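Local coordinates for protein unsaturated glucuronyl hydrolase (Streptococcus agalactiae, PDB 2ZZR) that hydrolyses unsaturated chondroitin, hyaluronan and heparin disaccharides, releasing the unsaturated uronic acid from glycosaminoglycan fragments, at residues 287-292 with 296-301. Numbering follows the deposited sequence.
With SO4 (sulfate ion), chain C.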
ATOM      1  N   VAL A 287       5.029 -12.991 -10.053  1.00 18.72           N
ATOM      2  CA  VAL A 287       4.143 -11.830 -10.038  1.00 18.14           C
ATOM      3  C   VAL A 287       2.701 -12.298  -9.870  1.00 17.99           C
ATOM      4  O   VAL A 287       2.158 -12.991 -10.727  1.00 17.58           O
ATOM      5  CB  VAL A 287       4.319 -10.929 -11.297  1.00 18.36           C
ATOM      6  CG1 VAL A 287       3.254  -9.842 -11.344  1.00 18.04           C
ATOM      7  CG2 VAL A 287       5.710 -10.306 -11.310  1.00 18.74           C
ATOM      8  N   SER A 288       2.098 -11.908  -8.752  1.00 17.59           N
ATOM      9  CA  SER A 288       0.767 -12.361  -8.365  1.00 17.62           C
ATOM     10  C   SER A 288      -0.273 -12.170  -9.463  1.00 17.99           C
ATOM     11  O   SER A 288      -0.354 -11.103 -10.072  1.00 17.86           O
ATOM     12  CB  SER A 288       0.307 -11.600  -7.124  1.00 17.66           C
ATOM     13  OG  SER A 288       0.278 -10.206  -7.380  1.00 16.21           O
ATOM     14  N   TYR A 289      -1.058 -13.218  -9.705  1.00 18.38           N
ATOM     15  CA  TYR A 289      -2.313 -13.073 -10.436  1.00 18.96           C
ATOM     16  C   TYR A 289      -3.234 -12.237  -9.554  1.00 18.73           C
ATOM     17  O   TYR A 289      -2.994 -12.110  -8.349  1.00 18.90           O
ATOM     18  CB  TYR A 289      -2.917 -14.448 -10.763  1.00 19.22           C
ATOM     19  CG  TYR A 289      -2.307 -15.084 -11.993  1.00 20.44           C
ATOM     20  CD1 TYR A 289      -2.969 -15.042 -13.225  1.00 21.26           C
ATOM     21  CD2 TYR A 289      -1.063 -15.712 -11.937  1.00 20.93           C
ATOM     22  CE1 TYR A 289      -2.407 -15.616 -14.364  1.00 20.96           C
ATOM     23  CE2 TYR A 289      -0.489 -16.282 -13.077  1.00 21.36           C
ATOM     24  CZ  TYR A 289      -1.178 -16.240 -14.284  1.00 21.04           C
ATOM     25  OH  TYR A 289      -0.620 -16.804 -15.415  1.00 21.57           O
ATOM     26  N   TRP A 290      -4.269 -11.647 -10.143  1.00 18.71           N
ATOM     27  CA  TRP A 290      -5.119 -10.711  -9.405  1.00 18.52           C
ATOM     28  C   TRP A 290      -5.815 -11.379  -8.219  1.00 18.45           C
ATOM     29  O   TRP A 290      -6.124 -10.740  -7.207  1.00 18.28           O
ATOM     30  CB  TRP A 290      -6.120 -10.041 -10.349  1.00 18.86           C
ATOM     31  CG  TRP A 290      -7.229 -10.935 -10.804  1.00 19.02           C
ATOM     32  CD1 TRP A 290      -7.223 -11.769 -11.888  1.00 19.56           C
ATOM     33  CD2 TRP A 290      -8.511 -11.077 -10.191  1.00 18.86           C
ATOM     34  NE1 TRP A 290      -8.432 -12.426 -11.985  1.00 19.38           N
ATOM     35  CE2 TRP A 290      -9.239 -12.017 -10.957  1.00 19.48           C
ATOM     36  CE3 TRP A 290      -9.123 -10.497  -9.071  1.00 18.81           C
ATOM     37  CZ2 TRP A 290     -10.541 -12.393 -10.630  1.00 19.35           C
ATOM     38  CZ3 TRP A 290     -10.414 -10.874  -8.745  1.00 19.38           C
ATOM     39  CH2 TRP A 290     -11.113 -11.810  -9.528  1.00 19.46           C
ATOM     40  N   ASP A 291      -6.067 -12.674  -8.369  1.00 18.60           N
ATOM     41  CA  ASP A 291      -6.537 -13.510  -7.284  1.00 19.03           C
ATOM     42  C   ASP A 291      -5.582 -14.683  -7.175  1.00 19.26           C
ATOM     43  O   ASP A 291      -5.221 -15.297  -8.185  1.00 19.43           O
ATOM     44  CB  ASP A 291      -7.961 -13.999  -7.546  1.00 19.01           C
ATOM     45  CG  ASP A 291      -8.602 -14.579  -6.307  1.00 19.40           C
ATOM     46  OD1 ASP A 291      -9.654 -14.059  -5.884  1.00 19.32           O
ATOM     47  OD2 ASP A 291      -8.038 -15.543  -5.741  1.00 21.04           O
ATOM     48  N   LEU A 292      -5.163 -14.980  -5.948  1.00 19.73           N
ATOM     49  CA  LEU A 292      -4.126 -15.978  -5.699  1.00 20.50           C
ATOM     50  C   LEU A 292      -4.573 -17.421  -5.979  1.00 21.28           C
ATOM     51  O   LEU A 292      -3.755 -18.339  -5.927  1.00 21.37           O
ATOM     52  CB  LEU A 292      -3.561 -15.834  -4.275  1.00 20.47           C
ATOM     53  CG  LEU A 292      -2.824 -14.519  -3.957  1.00 20.57           C
ATOM     54  CD1 LEU A 292      -2.486 -14.428  -2.467  1.00 19.73           C
ATOM     55  CD2 LEU A 292      -1.560 -14.367  -4.801  1.00 19.25           C
ATOM     56  N   ASP A 296      -0.163 -19.915 -13.452  1.00 26.91           N
ATOM     57  CA  ASP A 296       0.158 -20.064 -14.870  1.00 27.48           C
ATOM     58  C   ASP A 296      -0.850 -20.949 -15.597  1.00 27.76           C
ATOM     59  O   ASP A 296      -1.227 -22.008 -15.099  1.00 28.00           O
ATOM     60  CB  ASP A 296       1.568 -20.632 -15.028  1.00 27.34           C
ATOM     61  CG  ASP A 296       2.624 -19.747 -14.391  1.00 27.41           C
ATOM     62  OD1 ASP A 296       3.218 -20.172 -13.376  1.00 26.99           O
ATOM     63  OD2 ASP A 296       2.840 -18.624 -14.894  1.00 26.21           O
ATOM     64  N   GLY A 297      -1.295 -20.492 -16.766  1.00 28.39           N
ATOM     65  CA  GLY A 297      -2.243 -21.253 -17.582  1.00 28.60           C
ATOM     66  C   GLY A 297      -3.701 -20.860 -17.418  1.00 28.79           C
ATOM     67  O   GLY A 297      -4.546 -21.254 -18.228  1.00 28.98           O
ATOM     68  N   SER A 298      -3.996 -20.074 -16.383  1.00 28.45           N
ATOM     69  CA  SER A 298      -5.371 -19.681 -16.063  1.00 28.17           C
ATOM     70  C   SER A 298      -5.957 -18.663 -17.039  1.00 27.86           C
ATOM     71  O   SER A 298      -7.177 -18.523 -17.126  1.00 28.12           O
ATOM     72  CB  SER A 298      -5.452 -19.128 -14.639  1.00 28.26           C
ATOM     73  OG  SER A 298      -4.669 -17.953 -14.515  1.00 27.82           O
ATOM     74  N   GLY A 299      -5.088 -17.949 -17.753  1.00 27.36           N
ATOM     75  CA  GLY A 299      -5.505 -16.892 -18.675  1.00 26.81           C
ATOM     76  C   GLY A 299      -6.105 -15.674 -17.984  1.00 26.40           C
ATOM     77  O   GLY A 299      -6.696 -14.814 -18.638  1.00 26.74           O
ATOM     78  N   GLN A 300      -5.952 -15.607 -16.663  1.00 25.42           N
ATOM     79  CA  GLN A 300      -6.445 -14.481 -15.872  1.00 24.67           C
ATOM     80  C   GLN A 300      -5.398 -13.369 -15.829  1.00 23.74           C
ATOM     81  O   GLN A 300      -4.208 -13.640 -15.987  1.00 23.64           O
ATOM     82  CB  GLN A 300      -6.797 -14.940 -14.456  1.00 24.84           C
ATOM     83  CG  GLN A 300      -7.993 -15.879 -14.385  1.00 25.57           C
ATOM     84  CD  GLN A 300      -9.331 -15.164 -14.488  1.00 26.12           C
ATOM     85  OE1 GLN A 300      -9.427 -13.951 -14.287  1.00 25.97           O
ATOM     86  NE2 GLN A 300     -10.381 -15.926 -14.794  1.00 26.86           N
ATOM     87  N   PRO A 301      -5.836 -12.109 -15.631  1.00 22.91           N
ATOM     88  CA  PRO A 301      -4.846 -11.036 -15.597  1.00 21.98           C
ATOM     89  C   PRO A 301      -4.043 -11.032 -14.294  1.00 21.15           C
ATOM     90  O   PRO A 301      -4.499 -11.556 -13.274  1.00 21.06           O
ATOM     91  CB  PRO A 301      -5.698  -9.770 -15.706  1.00 22.33           C
ATOM     92  CG  PRO A 301      -7.013 -10.146 -15.132  1.00 22.35           C
ATOM     93  CD  PRO A 301      -7.212 -11.601 -15.458  1.00 22.81           C
TER
HETATM   94  S   SO4 C 402      -1.594 -17.332 -18.644  1.00 35.98           S
HETATM   95  O1  SO4 C 402      -0.490 -18.247 -18.382  1.00 35.27           O
HETATM   96  O2  SO4 C 402      -2.366 -17.116 -17.426  1.00 36.11           O
HETATM   97  O3  SO4 C 402      -1.087 -16.053 -19.123  1.00 35.92           O
HETATM   98  O4  SO4 C 402      -2.473 -17.913 -19.656  1.00 36.86           O
HETATM   99  O   HOH W   1       1.896 -17.718 -17.321  1.00 30.76           O
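Tyr289 lays its ring inside the turn formed by 296-301, with the carbonyl O of Gln300 at the ring edge, 3.1 Å from Tyr289 CE1, and Ser298 OG approaching obliquely; that small hydroxyl is hydrogen-bonded to Thr295 O, which suits serine to the turn. A tyrosine fits because its flat ring packs against the loop while the hydroxyl reaches beyond it: Tyr289 OH donates to O2 of a sulfate, probably from the crystallisation liquor, at 2.7 Å. The backbone N of Gly297 and of Gly299 also bind this anion; both glycines have positive phi, which lets the turn curl its amides round it. Trp290 turns its indole away from the Tyr289 ring, and chi1 of 73° brings its CD1/NE1 edge to Gln300 and Pro301. The Gln300 amide offers an uncharged acceptor, OE1, near the indole plane, 2.9 Å from Trp290 NE1, although the donor stands above the carbonyl plane. Pro301 sets its apolar ring alongside, Pro301 CD 3.6 Å from Trp290 CD1, while Trp290 N donates a hydrogen bond to Pro301 O at 3.1 Å. Trp365 stacks on Trp290, whose side chain is about 7 Å from that of Arg246, a probable substrate-binding residue. The whole loop links helix 265-280 to helix 304-318 in this helical barrel.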